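Local coordinates for protein acetone carboxylase alpha subunit (Xanthobacter autotrophicus Py2, PDB 5M45) that belongs to the hydantoinase B/oxoprolinase family and serves as a manganese-binding subunit of a six-chain enzyme assembly, at residues V453-C458 against S522-W527; E495-L500 against W532-M537; A80-E85 against M488-L493; V173-D178 against G185-G190. One frame throughout, in Å; residues are numbered along the deposited sequence.

Contact 1 (V453-C458 against S522-W527); sequences VNSFEC and SLRMVW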
loop_
_atom_site.group_PDB
_atom_site.type_symbol
_atom_site.label_atom_id
_atom_site.label_comp_id
_atom_site.label_asym_id
_atom_site.label_seq_id
_atom_site.Cartn_x
_atom_site.Cartn_y
_atom_site.Cartn_z
ATOM N N VAL A 453 -16.808 8.609 1.545
ATOM C CA VAL A 453 -17.223 9.986 1.238
ATOM C C VAL A 453 -16.146 11.003 1.688
ATOM O O VAL A 453 -15.336 10.723 2.604
ATOM C CB VAL A 453 -18.602 10.350 1.832
ATOM C CG1 VAL A 453 -19.657 9.385 1.324
ATOM C CG2 VAL A 453 -18.636 10.333 3.363
ATOM N N ASN A 454 -16.144 12.149 1.009
ATOM C CA ASN A 454 -15.242 13.246 1.319
ATOM C C ASN A 454 -15.830 14.526 0.721
ATOM O O ASN A 454 -15.565 14.846 -0.436
ATOM C CB ASN A 454 -13.833 12.991 0.780
ATOM C CG ASN A 454 -12.808 13.990 1.334
ATOM O OD1 ASN A 454 -12.080 13.688 2.264
ATOM N ND2 ASN A 454 -12.749 15.188 0.743
ATOM N N SER A 455 -16.638 15.244 1.507
ATOM C CA SER A 455 -17.362 16.395 0.990
ATOM C C SER A 455 -16.428 17.563 0.677
ATOM O O SER A 455 -15.577 17.957 1.543
ATOM C CB SER A 455 -18.408 16.900 1.998
ATOM O OG SER A 455 -19.036 18.055 1.489
ATOM N N PHE A 456 -16.625 18.151 -0.510
ATOM C CA PHE A 456 -15.926 19.389 -0.916
ATOM C C PHE A 456 -16.788 20.668 -0.701
ATOM O O PHE A 456 -16.556 21.700 -1.341
ATOM C CB PHE A 456 -15.362 19.269 -2.356
ATOM C CG PHE A 456 -13.916 18.800 -2.403
ATOM C CD1 PHE A 456 -13.584 17.488 -2.111
ATOM C CD2 PHE A 456 -12.883 19.677 -2.769
ATOM C CE1 PHE A 456 -12.269 17.060 -2.144
ATOM C CE2 PHE A 456 -11.589 19.262 -2.787
ATOM C CZ PHE A 456 -11.262 17.949 -2.498
ATOM N N GLU A 457 -17.693 20.632 0.282
ATOM C CA GLU A 457 -18.364 21.851 0.751
ATOM C C GLU A 457 -17.310 22.864 1.241
ATOM O O GLU A 457 -17.549 24.045 1.080
ATOM C CB GLU A 457 -19.422 21.563 1.853
ATOM C CG GLU A 457 -20.728 21.021 1.274
ATOM C CD GLU A 457 -21.885 20.930 2.258
ATOM O OE1 GLU A 457 -21.693 20.710 3.482
ATOM O OE2 GLU A 457 -23.038 21.087 1.764
ATOM N N CYS A 458 -16.149 22.411 1.762
ATOM C CA CYS A 458 -15.109 23.328 2.228
ATOM C C CYS A 458 -14.134 23.783 1.112
ATOM O O CYS A 458 -13.008 24.256 1.401
ATOM C CB CYS A 458 -14.360 22.798 3.462
ATOM S SG CYS A 458 -13.698 21.114 3.250
ATOM N N SER A 522 -24.075 22.757 7.038
ATOM C CA SER A 522 -25.126 21.836 6.605
ATOM C C SER A 522 -25.364 20.773 7.685
ATOM O O SER A 522 -24.404 20.268 8.268
ATOM C CB SER A 522 -24.764 21.171 5.256
ATOM O OG SER A 522 -23.556 20.397 5.290
ATOM N N LEU A 523 -26.648 20.447 7.947
ATOM C CA LEU A 523 -27.003 19.360 8.842
ATOM C C LEU A 523 -27.341 18.157 7.978
ATOM O O LEU A 523 -28.234 18.241 7.117
ATOM C CB LEU A 523 -28.235 19.713 9.707
ATOM C CG LEU A 523 -28.710 18.661 10.723
ATOM C CD1 LEU A 523 -27.605 18.278 11.656
ATOM C CD2 LEU A 523 -29.914 19.111 11.537
ATOM N N ARG A 524 -26.654 17.046 8.238
ATOM C CA ARG A 524 -26.887 15.764 7.544
ATOM C C ARG A 524 -27.553 14.724 8.457
ATOM O O ARG A 524 -27.220 14.629 9.650
ATOM C CB ARG A 524 -25.590 15.168 7.029
ATOM C CG ARG A 524 -24.614 16.161 6.379
ATOM C CD ARG A 524 -25.214 17.024 5.279
ATOM N NE ARG A 524 -24.104 17.627 4.563
ATOM C CZ ARG A 524 -23.408 17.064 3.569
ATOM N NH1 ARG A 524 -23.727 15.889 3.070
ATOM N NH2 ARG A 524 -22.352 17.707 3.070
ATOM N N MET A 525 -28.444 13.943 7.866
ATOM C CA MET A 525 -29.016 12.754 8.497
ATOM C C MET A 525 -28.559 11.534 7.709
ATOM O O MET A 525 -28.674 11.503 6.487
ATOM C CB MET A 525 -30.546 12.811 8.532
ATOM C CG MET A 525 -31.166 11.720 9.414
ATOM S SD MET A 525 -32.977 11.798 9.704
ATOM C CE MET A 525 -33.523 11.173 8.121
ATOM N N VAL A 526 -28.058 10.515 8.404
ATOM C CA VAL A 526 -27.648 9.250 7.744
ATOM C C VAL A 526 -28.895 8.545 7.173
ATOM O O VAL A 526 -29.933 8.435 7.841
ATOM C CB VAL A 526 -26.864 8.365 8.723
ATOM C CG1 VAL A 526 -26.431 7.056 8.069
ATOM C CG2 VAL A 526 -25.605 9.098 9.233
ATOM N N TRP A 527 -28.804 8.072 5.926
ATOM C CA TRP A 527 -29.957 7.525 5.224
ATOM C C TRP A 527 -29.568 6.541 4.083
ATOM O O TRP A 527 -28.872 6.927 3.127
ATOM C CB TRP A 527 -30.807 8.677 4.653
ATOM C CG TRP A 527 -32.015 8.187 3.915
ATOM C CD1 TRP A 527 -32.207 8.129 2.552
ATOM C CD2 TRP A 527 -33.175 7.627 4.513
ATOM N NE1 TRP A 527 -33.438 7.569 2.279
ATOM C CE2 TRP A 527 -34.045 7.240 3.464
ATOM C CE3 TRP A 527 -33.542 7.365 5.839
ATOM C CZ2 TRP A 527 -35.292 6.659 3.706
ATOM C CZ3 TRP A 527 -34.783 6.794 6.089
ATOM C CH2 TRP A 527 -35.637 6.407 5.017
HETATM O O HOH W 1 -21.270 16.886 0.536
#
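Glu457 OE1 takes hydrogen bonds from Ser522 OG and Arg524 NH2 of strand 520-526, and a third from Asn620 ND2 of strand 617-621, in a buried salt-bridge network that ties these strands to the turn after strand 450-454. The serine hydroxyl makes a short bond, Ser522 OG to Glu457 OE1 at 2.6 Å, and uses the syn lone pair of that oxygen. The guanidinium comes from another direction: Arg524 NH2 lies 3.1 Å from Glu457 OE1 and meets it from above the carboxylate plane, although the oxygen sits close to the guanidinium's own plane. The two flat groups are therefore steeply inclined, 73° apart. A bend at chi2 (-53°) folds the Arg524 chain back along its own strand, where NE donates to Ser522 OG over 2.9 Å, fixing the rotation of both groups. The remaining charges are paired as well, Glu457 OE2 with Arg502 and Arg524 NH1 with Glu495. Ser455 forms an ST turn, its OG accepting from Glu457 N at 3.1 Å. One water joins this hydroxyl to the arginine: it is 2.7 Å from Ser455 OG and accepts from Arg524 NH2.

Contact 2 (E495-L500 against W532-M537); sequences EPLVYL and WTMFFM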
loop_
_atom_site.group_PDB
_atom_site.type_symbol
_atom_site.label_atom_id
_atom_site.label_comp_id
_atom_site.label_asym_id
_atom_site.label_seq_id
_atom_site.Cartn_x
_atom_site.Cartn_y
_atom_site.Cartn_z
ATOM N N GLU A 495 -23.362 10.102 -1.684
ATOM C CA GLU A 495 -23.246 9.893 -0.212
ATOM C C GLU A 495 -24.568 9.314 0.301
ATOM O O GLU A 495 -25.613 9.814 -0.105
ATOM C CB GLU A 495 -22.993 11.236 0.529
ATOM C CG GLU A 495 -21.853 12.112 0.000
ATOM C CD GLU A 495 -21.834 13.555 0.531
ATOM O OE1 GLU A 495 -20.776 14.241 0.448
ATOM O OE2 GLU A 495 -22.897 14.046 1.012
ATOM N N PRO A 496 -24.544 8.334 1.234
ATOM C CA PRO A 496 -25.781 7.811 1.853
ATOM C C PRO A 496 -26.212 8.695 3.031
ATOM O O PRO A 496 -26.246 8.255 4.183
ATOM C CB PRO A 496 -25.370 6.403 2.289
ATOM C CG PRO A 496 -23.942 6.581 2.689
ATOM C CD PRO A 496 -23.365 7.577 1.698
ATOM N N LEU A 497 -26.550 9.946 2.691
ATOM C CA LEU A 497 -26.862 11.024 3.627
ATOM C C LEU A 497 -27.927 11.914 2.959
ATOM O O LEU A 497 -27.922 12.058 1.730
ATOM C CB LEU A 497 -25.612 11.917 3.910
ATOM C CG LEU A 497 -24.321 11.235 4.409
ATOM C CD1 LEU A 497 -23.168 12.240 4.394
ATOM C CD2 LEU A 497 -24.501 10.685 5.800
ATOM N N VAL A 498 -28.803 12.531 3.762
ATOM C CA VAL A 498 -29.727 13.552 3.271
ATOM C C VAL A 498 -29.603 14.864 4.027
ATOM O O VAL A 498 -29.347 14.889 5.222
ATOM C CB VAL A 498 -31.213 13.098 3.293
ATOM C CG1 VAL A 498 -31.419 11.928 2.325
ATOM C CG2 VAL A 498 -31.673 12.709 4.680
ATOM N N TYR A 499 -29.771 15.970 3.288
ATOM C CA TYR A 499 -29.755 17.313 3.851
ATOM C C TYR A 499 -31.009 17.662 4.651
ATOM O O TYR A 499 -32.125 17.562 4.150
ATOM C CB TYR A 499 -29.566 18.354 2.749
ATOM C CG TYR A 499 -28.166 18.447 2.181
ATOM C CD1 TYR A 499 -27.755 17.612 1.153
ATOM C CD2 TYR A 499 -27.267 19.389 2.665
ATOM C CE1 TYR A 499 -26.471 17.682 0.636
ATOM C CE2 TYR A 499 -25.986 19.466 2.187
ATOM C CZ TYR A 499 -25.582 18.607 1.149
ATOM O OH TYR A 499 -24.317 18.689 0.621
ATOM N N LEU A 500 -30.812 18.047 5.901
ATOM C CA LEU A 500 -31.842 18.722 6.712
ATOM C C LEU A 500 -31.597 20.240 6.909
ATOM O O LEU A 500 -32.406 20.918 7.529
ATOM C CB LEU A 500 -31.928 18.048 8.078
ATOM C CG LEU A 500 -32.301 16.557 8.152
ATOM C CD1 LEU A 500 -32.456 16.114 9.620
ATOM C CD2 LEU A 500 -33.573 16.237 7.399
ATOM N N TRP A 532 -21.866 1.593 8.589
ATOM C CA TRP A 532 -21.377 2.912 8.254
ATOM C C TRP A 532 -20.560 3.547 9.429
ATOM O O TRP A 532 -20.870 3.302 10.621
ATOM C CB TRP A 532 -22.581 3.807 7.859
ATOM C CG TRP A 532 -22.190 5.108 7.183
ATOM C CD1 TRP A 532 -22.295 6.363 7.687
ATOM C CD2 TRP A 532 -21.629 5.245 5.871
ATOM N NE1 TRP A 532 -21.829 7.265 6.789
ATOM C CE2 TRP A 532 -21.415 6.607 5.656
ATOM C CE3 TRP A 532 -21.320 4.343 4.852
ATOM C CZ2 TRP A 532 -20.866 7.098 4.477
ATOM C CZ3 TRP A 532 -20.774 4.826 3.673
ATOM C CH2 TRP A 532 -20.561 6.206 3.497
ATOM N N THR A 533 -19.530 4.326 9.070
ATOM C CA THR A 533 -18.729 5.140 10.033
ATOM C C THR A 533 -18.509 6.563 9.494
ATOM O O THR A 533 -18.579 6.777 8.282
ATOM C CB THR A 533 -17.331 4.556 10.319
ATOM O OG1 THR A 533 -16.584 4.478 9.096
ATOM C CG2 THR A 533 -17.451 3.184 10.970
ATOM N N MET A 534 -18.298 7.537 10.399
ATOM C CA MET A 534 -17.928 8.906 10.017
ATOM C C MET A 534 -16.921 9.512 11.010
ATOM O O MET A 534 -16.766 9.031 12.135
ATOM C CB MET A 534 -19.167 9.820 9.897
ATOM C CG MET A 534 -20.301 9.258 9.023
ATOM S SD MET A 534 -21.713 10.347 8.748
ATOM C CE MET A 534 -20.973 11.643 7.736
ATOM N N PHE A 535 -16.253 10.574 10.590
ATOM C CA PHE A 535 -15.317 11.318 11.439
ATOM C C PHE A 535 -15.188 12.783 10.977
ATOM O O PHE A 535 -15.697 13.166 9.916
ATOM C CB PHE A 535 -13.958 10.606 11.568
ATOM C CG PHE A 535 -13.174 10.443 10.261
ATOM C CD1 PHE A 535 -13.442 9.373 9.387
ATOM C CD2 PHE A 535 -12.134 11.320 9.940
ATOM C CE1 PHE A 535 -12.713 9.195 8.217
ATOM C CE2 PHE A 535 -11.402 11.153 8.774
ATOM C CZ PHE A 535 -11.684 10.106 7.918
ATOM N N PHE A 536 -14.589 13.584 11.855
ATOM C CA PHE A 536 -14.388 15.031 11.663
ATOM C C PHE A 536 -12.903 15.351 11.480
ATOM O O PHE A 536 -12.038 14.690 12.085
ATOM C CB PHE A 536 -14.900 15.806 12.929
ATOM C CG PHE A 536 -16.395 15.745 13.145
ATOM C CD1 PHE A 536 -16.976 14.697 13.838
ATOM C CD2 PHE A 536 -17.218 16.749 12.687
ATOM C CE1 PHE A 536 -18.364 14.627 14.053
ATOM C CE2 PHE A 536 -18.606 16.699 12.892
ATOM C CZ PHE A 536 -19.187 15.618 13.568
ATOM N N MET A 537 -12.597 16.369 10.689
ATOM C CA MET A 537 -11.211 16.839 10.477
ATOM C C MET A 537 -11.177 18.335 10.133
ATOM O O MET A 537 -11.643 18.748 9.082
ATOM C CB MET A 537 -10.514 16.036 9.353
ATOM C CG MET A 537 -9.019 16.352 9.156
ATOM S SD MET A 537 -7.994 16.194 10.632
ATOM C CE MET A 537 -7.348 17.844 10.950
#
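Pro496 and Trp532 make the closest contact between 495-500 and 532-537, where two antiparallel sheets meet, one containing strand 497-504 as an outermost member and the other strand 532-535. The first kind of interaction is a CH-pi contact. Pro496 CG lies over one face of the indole, 3.6 Å from the centroid of the Trp532 six-membered ring and 15° off its normal. The nearest single atom is Trp532 CH2, at 3.5 Å from Pro496 CG, so the methylene is offset toward the rim; CD of the proline stands above the plane just beyond the rim, nearest CH2. Pro496 is the centre of an inverse gamma turn, which leads the chain into the strand with the pyrrolidine ring directed at the tryptophan.

The second kind is aliphatic. Leu497 and Met534 reach toward each other tip to tip, with Leu497 CD1 4.0 Å from Met534 CE. The methionine is extended as far as its sulfur and then bends (chi3 68°), and both its sulfur and its methyl also lie close to Leu497 CD2.

A weak bond lies within 532-537 itself: Trp532 NE1 donates to Met534 SD over 3.7 Å, with the sulfur at the ring edge and in its plane. Val453, from strand 450-454, packs on both Pro496 and Trp532, while Leu497 also lies against Arg524 and Val526 of its neighbouring strand. No hydrogen bond passes between 495-500 and 532-537, which implies that the two sheets are joined here by dispersion and shape rather than by directional polar bonds.

Contact 3 (A80-E85 against M488-L493); sequences ASPIVE and MEIWEL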
loop_
_atom_site.group_PDB
_atom_site.type_symbol
_atom_site.label_atom_id
_atom_site.label_comp_id
_atom_site.label_asym_id
_atom_site.label_seq_id
_atom_site.Cartn_x
_atom_site.Cartn_y
_atom_site.Cartn_z
ATOM N N ALA A 80 -17.274 10.304 -12.759
ATOM C CA ALA A 80 -18.439 10.015 -11.916
ATOM C C ALA A 80 -18.427 10.755 -10.605
ATOM O O ALA A 80 -19.498 11.024 -10.054
ATOM C CB ALA A 80 -18.556 8.508 -11.643
ATOM N N SER A 81 -17.250 11.083 -10.104
ATOM C CA SER A 81 -17.103 11.799 -8.828
ATOM C C SER A 81 -17.431 13.311 -8.986
ATOM O O SER A 81 -16.814 13.984 -9.828
ATOM C CB SER A 81 -15.657 11.680 -8.310
ATOM O OG SER A 81 -15.448 12.535 -7.172
ATOM N N PRO A 82 -18.368 13.842 -8.165
ATOM C CA PRO A 82 -18.674 15.276 -8.245
ATOM C C PRO A 82 -17.504 16.216 -7.940
ATOM O O PRO A 82 -17.500 17.347 -8.396
ATOM C CB PRO A 82 -19.765 15.482 -7.199
ATOM C CG PRO A 82 -20.354 14.129 -6.947
ATOM C CD PRO A 82 -19.315 13.103 -7.318
ATOM N N ILE A 83 -16.530 15.737 -7.187
ATOM C CA ILE A 83 -15.291 16.476 -6.872
ATOM C C ILE A 83 -14.612 16.955 -8.169
ATOM O O ILE A 83 -14.181 18.120 -8.266
ATOM C CB ILE A 83 -14.345 15.630 -6.005
ATOM C CG1 ILE A 83 -14.974 15.311 -4.626
ATOM C CG2 ILE A 83 -12.990 16.323 -5.803
ATOM C CD1 ILE A 83 -14.230 14.249 -3.825
ATOM N N VAL A 84 -14.558 16.061 -9.157
ATOM C CA VAL A 84 -13.992 16.370 -10.471
ATOM C C VAL A 84 -15.026 16.982 -11.437
ATOM O O VAL A 84 -14.812 18.067 -12.001
ATOM C CB VAL A 84 -13.326 15.114 -11.071
ATOM C CG1 VAL A 84 -12.880 15.367 -12.526
ATOM C CG2 VAL A 84 -12.137 14.680 -10.198
ATOM N N GLU A 85 -16.151 16.294 -11.602
ATOM C CA GLU A 85 -17.138 16.663 -12.623
ATOM C C GLU A 85 -17.862 18.019 -12.398
ATOM O O GLU A 85 -18.087 18.772 -13.364
ATOM C CB GLU A 85 -18.159 15.537 -12.775
ATOM C CG GLU A 85 -19.037 15.685 -14.010
ATOM C CD GLU A 85 -20.230 16.643 -13.870
ATOM O OE1 GLU A 85 -20.623 17.172 -14.953
ATOM O OE2 GLU A 85 -20.761 16.873 -12.746
ATOM N N MET A 488 -26.798 20.175 -3.605
ATOM C CA MET A 488 -27.288 19.180 -2.636
ATOM C C MET A 488 -27.736 17.886 -3.343
ATOM O O MET A 488 -27.432 16.789 -2.868
ATOM C CB MET A 488 -28.435 19.731 -1.780
ATOM C CG MET A 488 -28.012 20.753 -0.745
ATOM S SD MET A 488 -29.331 21.404 0.332
ATOM C CE MET A 488 -30.164 22.545 -0.751
ATOM N N GLU A 489 -28.438 18.020 -4.473
ATOM C CA GLU A 489 -28.988 16.852 -5.161
ATOM C C GLU A 489 -27.872 15.972 -5.772
ATOM O O GLU A 489 -28.048 14.733 -5.907
ATOM C CB GLU A 489 -30.019 17.234 -6.233
ATOM C CG GLU A 489 -31.306 17.822 -5.637
ATOM C CD GLU A 489 -32.327 18.295 -6.661
ATOM O OE1 GLU A 489 -32.014 18.523 -7.836
ATOM O OE2 GLU A 489 -33.481 18.524 -6.220
ATOM N N ILE A 490 -26.761 16.605 -6.149
ATOM C CA ILE A 490 -25.590 15.893 -6.666
ATOM C C ILE A 490 -24.820 15.165 -5.525
ATOM O O ILE A 490 -24.473 13.980 -5.672
ATOM C CB ILE A 490 -24.650 16.841 -7.465
ATOM C CG1 ILE A 490 -25.355 17.375 -8.707
ATOM C CG2 ILE A 490 -23.355 16.136 -7.859
ATOM C CD1 ILE A 490 -25.701 16.370 -9.802
ATOM N N TRP A 491 -24.569 15.853 -4.408
ATOM C CA TRP A 491 -23.948 15.200 -3.236
ATOM C C TRP A 491 -24.784 13.990 -2.740
ATOM O O TRP A 491 -24.211 12.956 -2.370
ATOM C CB TRP A 491 -23.680 16.167 -2.086
ATOM C CG TRP A 491 -22.552 17.157 -2.350
ATOM C CD1 TRP A 491 -22.633 18.505 -2.317
ATOM C CD2 TRP A 491 -21.200 16.835 -2.647
ATOM N NE1 TRP A 491 -21.406 19.064 -2.604
ATOM C CE2 TRP A 491 -20.515 18.054 -2.843
ATOM C CE3 TRP A 491 -20.507 15.624 -2.825
ATOM C CZ2 TRP A 491 -19.141 18.107 -3.137
ATOM C CZ3 TRP A 491 -19.161 15.665 -3.138
ATOM C CH2 TRP A 491 -18.480 16.915 -3.291
ATOM N N GLU A 492 -26.112 14.100 -2.824
ATOM C CA GLU A 492 -26.995 12.994 -2.414
ATOM C C GLU A 492 -26.895 11.745 -3.297
ATOM O O GLU A 492 -27.248 10.669 -2.838
ATOM C CB GLU A 492 -28.461 13.459 -2.223
ATOM C CG GLU A 492 -28.639 14.291 -0.944
ATOM C CD GLU A 492 -30.083 14.577 -0.543
ATOM O OE1 GLU A 492 -31.068 14.053 -1.157
ATOM O OE2 GLU A 492 -30.254 15.375 0.425
ATOM N N LEU A 493 -26.414 11.878 -4.548
ATOM C CA LEU A 493 -26.110 10.733 -5.402
ATOM C C LEU A 493 -24.797 10.027 -5.043
ATOM O O LEU A 493 -24.579 8.870 -5.438
ATOM C CB LEU A 493 -25.982 11.144 -6.872
ATOM C CG LEU A 493 -27.121 11.859 -7.590
ATOM C CD1 LEU A 493 -26.691 12.078 -9.046
ATOM C CD2 LEU A 493 -28.443 11.084 -7.534
#
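Ile490 presents its CG2 branch to Pro82 because chi1 of -64° places that methyl opposite the backbone N, while Trp491, with chi1 -71° and chi2 123°, swings the benzo end of its indole round to the same proline. The contact is thus an apolar packing of the first turn of the short helix 82-85 against helix 488-494. Pro82 is its centre: the isoleucine methyl sits equally close to CB and CG, with Pro82 CB 3.7 Å from Ile490 CG2. The same CB lies over one face of the tryptophan, 4.1 Å from Trp491 CZ3. Ile83 comes to this ring differently, at its edge and near its plane, where Ile83 CG1 is 4.1 Å from Trp491 CH2. Face and edge of one six-membered ring are in this way taken up by successive residues of the small helix. The polar end of the indole turns to another partner, NE1 bonding to the carbonyl of Met485.

Ser81 stands at the N-cap just ahead of the proline, and its OG accepts weakly from Ile83 N at 3.4 Å. Pro82, which has no amide hydrogen to offer, fits the first turn of a helix, where the backbone N needs no acceptor within the helix.

Around the short helix, Ala80 and Ser81 just before it lean on helix 227-255, and Ile83 and Val84 on strand 165-175. Helix 488-494 backs onto strand 497-504 through Met488, Trp491 and Glu492, while its outer acids, Glu489 and Glu492, pair with basic side chains on the chain of another protein.

Contact 4 (V173-D178 against G185-G190); sequences VTHVID and GSMATG. With MN (manganese (II) ion), chain M.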
loop_
_atom_site.group_PDB
_atom_site.type_symbol
_atom_site.label_atom_id
_atom_site.label_comp_id
_atom_site.label_asym_id
_atom_site.label_seq_id
_atom_site.Cartn_x
_atom_site.Cartn_y
_atom_site.Cartn_z
ATOM N N VAL A 173 -3.809 16.102 -13.278
ATOM C CA VAL A 173 -4.091 15.692 -11.889
ATOM C C VAL A 173 -5.583 15.716 -11.607
ATOM O O VAL A 173 -6.287 16.626 -12.085
ATOM C CB VAL A 173 -3.322 16.549 -10.868
ATOM C CG1 VAL A 173 -3.674 18.039 -11.008
ATOM C CG2 VAL A 173 -3.579 16.088 -9.424
ATOM N N THR A 174 -6.069 14.721 -10.856
ATOM C CA THR A 174 -7.419 14.747 -10.261
ATOM C C THR A 174 -7.317 14.410 -8.767
ATOM O O THR A 174 -6.588 13.476 -8.381
ATOM C CB THR A 174 -8.383 13.694 -10.850
ATOM O OG1 THR A 174 -7.790 12.395 -10.750
ATOM C CG2 THR A 174 -8.714 13.964 -12.303
ATOM N N HIS A 175 -8.050 15.135 -7.935
ATOM C CA HIS A 175 -8.275 14.700 -6.548
ATOM C C HIS A 175 -9.282 13.542 -6.535
ATOM O O HIS A 175 -10.431 13.746 -6.920
ATOM C CB HIS A 175 -8.812 15.839 -5.663
ATOM C CG HIS A 175 -9.135 15.382 -4.268
ATOM N ND1 HIS A 175 -8.309 15.605 -3.192
ATOM C CD2 HIS A 175 -10.148 14.601 -3.806
ATOM C CE1 HIS A 175 -8.809 15.008 -2.119
ATOM N NE2 HIS A 175 -9.928 14.399 -2.462
ATOM N N VAL A 176 -8.846 12.347 -6.112
ATOM C CA VAL A 176 -9.748 11.147 -6.028
ATOM C C VAL A 176 -10.338 11.010 -4.620
ATOM O O VAL A 176 -9.774 11.541 -3.632
ATOM C CB VAL A 176 -9.056 9.836 -6.455
ATOM C CG1 VAL A 176 -8.443 9.993 -7.851
ATOM C CG2 VAL A 176 -7.968 9.386 -5.444
ATOM N N ILE A 177 -11.448 10.279 -4.509
ATOM C CA ILE A 177 -12.188 10.201 -3.249
ATOM C C ILE A 177 -11.361 9.521 -2.137
ATOM O O ILE A 177 -11.315 10.022 -0.998
ATOM C CB ILE A 177 -13.578 9.521 -3.405
ATOM C CG1 ILE A 177 -14.440 10.303 -4.399
ATOM C CG2 ILE A 177 -14.283 9.392 -2.021
ATOM C CD1 ILE A 177 -15.701 9.564 -4.842
ATOM N N ASP A 178 -10.723 8.394 -2.445
ATOM C CA ASP A 178 -9.879 7.710 -1.485
ATOM C C ASP A 178 -8.784 6.895 -2.156
ATOM O O ASP A 178 -8.930 6.492 -3.338
ATOM C CB ASP A 178 -10.675 6.843 -0.486
ATOM C CG ASP A 178 -10.966 5.412 -0.995
ATOM O OD1 ASP A 178 -11.861 5.226 -1.856
ATOM O OD2 ASP A 178 -10.324 4.445 -0.514
ATOM N N GLY A 185 -11.716 8.178 3.758
ATOM C CA GLY A 185 -11.862 9.553 3.275
ATOM C C GLY A 185 -10.585 9.974 2.552
ATOM O O GLY A 185 -9.613 9.194 2.503
ATOM N N SER A 186 -10.563 11.204 2.024
ATOM C CA SER A 186 -9.362 11.756 1.370
ATOM C C SER A 186 -8.382 12.350 2.379
ATOM O O SER A 186 -7.168 12.197 2.225
ATOM C CB SER A 186 -9.716 12.839 0.352
ATOM O OG SER A 186 -10.828 12.543 -0.485
ATOM N N MET A 187 -8.917 13.026 3.403
ATOM C CA MET A 187 -8.142 13.765 4.417
ATOM C C MET A 187 -8.091 12.962 5.723
ATOM O O MET A 187 -8.487 13.412 6.797
ATOM C CB MET A 187 -8.805 15.126 4.673
ATOM C CG MET A 187 -9.219 15.921 3.448
ATOM S SD MET A 187 -7.941 16.101 2.163
ATOM C CE MET A 187 -8.822 17.205 1.076
ATOM N N ALA A 188 -7.618 11.722 5.583
ATOM C CA ALA A 188 -7.913 10.666 6.531
ATOM C C ALA A 188 -7.080 10.755 7.824
ATOM O O ALA A 188 -5.946 11.265 7.820
ATOM C CB ALA A 188 -7.649 9.336 5.856
ATOM N N THR A 189 -7.695 10.265 8.902
ATOM C CA THR A 189 -7.079 10.061 10.197
ATOM C C THR A 189 -7.124 8.558 10.517
ATOM O O THR A 189 -7.913 7.822 9.913
ATOM C CB THR A 189 -7.836 10.780 11.312
ATOM O OG1 THR A 189 -9.192 10.297 11.349
ATOM C CG2 THR A 189 -7.857 12.276 11.075
ATOM N N GLY A 190 -6.303 8.150 11.480
ATOM C CA GLY A 190 -6.214 6.753 11.925
ATOM C C GLY A 190 -4.813 6.239 11.875
ATOM O O GLY A 190 -4.281 5.793 12.891
HETATM MN MN MN M . -6.263 16.663 -3.131
#
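His175 reaches from the end of strand 165-175 between a manganese ion and the loop residues Ser186 and Met187. Its CB points toward the loop; CG is anti to the backbone N (chi1 176°), and the ring's turn about CB-CG (chi2 101°) sets ND1 on the metal at 2.3 Å. Next round the ring, CE1 faces the loop: it packs 3.4 Å from Ser186 CB, and Met187 CE lies obliquely at 3.9 Å from the same His175 CE1. At the tip, His175 NE2 donates to Ser186 OG over 2.9 Å, with the hydroxyl at the ring edge and only 13° out of its plane.

Ser186 OG passes the bond on, donating to Ile177 O at 2.6 Å from above the carbonyl plane. The imidazole is consequently fixed at both nitrogens, by metal on one and serine on the other, and the serine is itself oriented by the backbone two residues after the histidine. Asn454 OD1 accepts from Ser186 N, and Phe456 stacks edge-to-face with the imidazole. With His150 and Asp153 as the other protein ligands, this is a His-Asp-His manganese site whose second shell includes Ser186.

In the fold
All four contacts are buried. Contacts 1 and 2 adjoin, their centres about 5 Å apart, and share the pairing of strands 497-504 and 520-526; contact 1 is charged and hydrogen-bonded, contact 2 almost wholly apolar, yet the salt bridge of Arg524 with Glu495 connects them. Contact 3 packs two helices by apolar groups and borders on both contact 1 and contact 4, with Ile83 touching both Phe456 and the backbone of His175. Contact 4, nearest the centre of the chain, is the one that reaches the metal. Asn454 and Phe456 of contact 1 reach its Ser186 and His175, while Phe535 and Met537 of contact 2 pack on its loop.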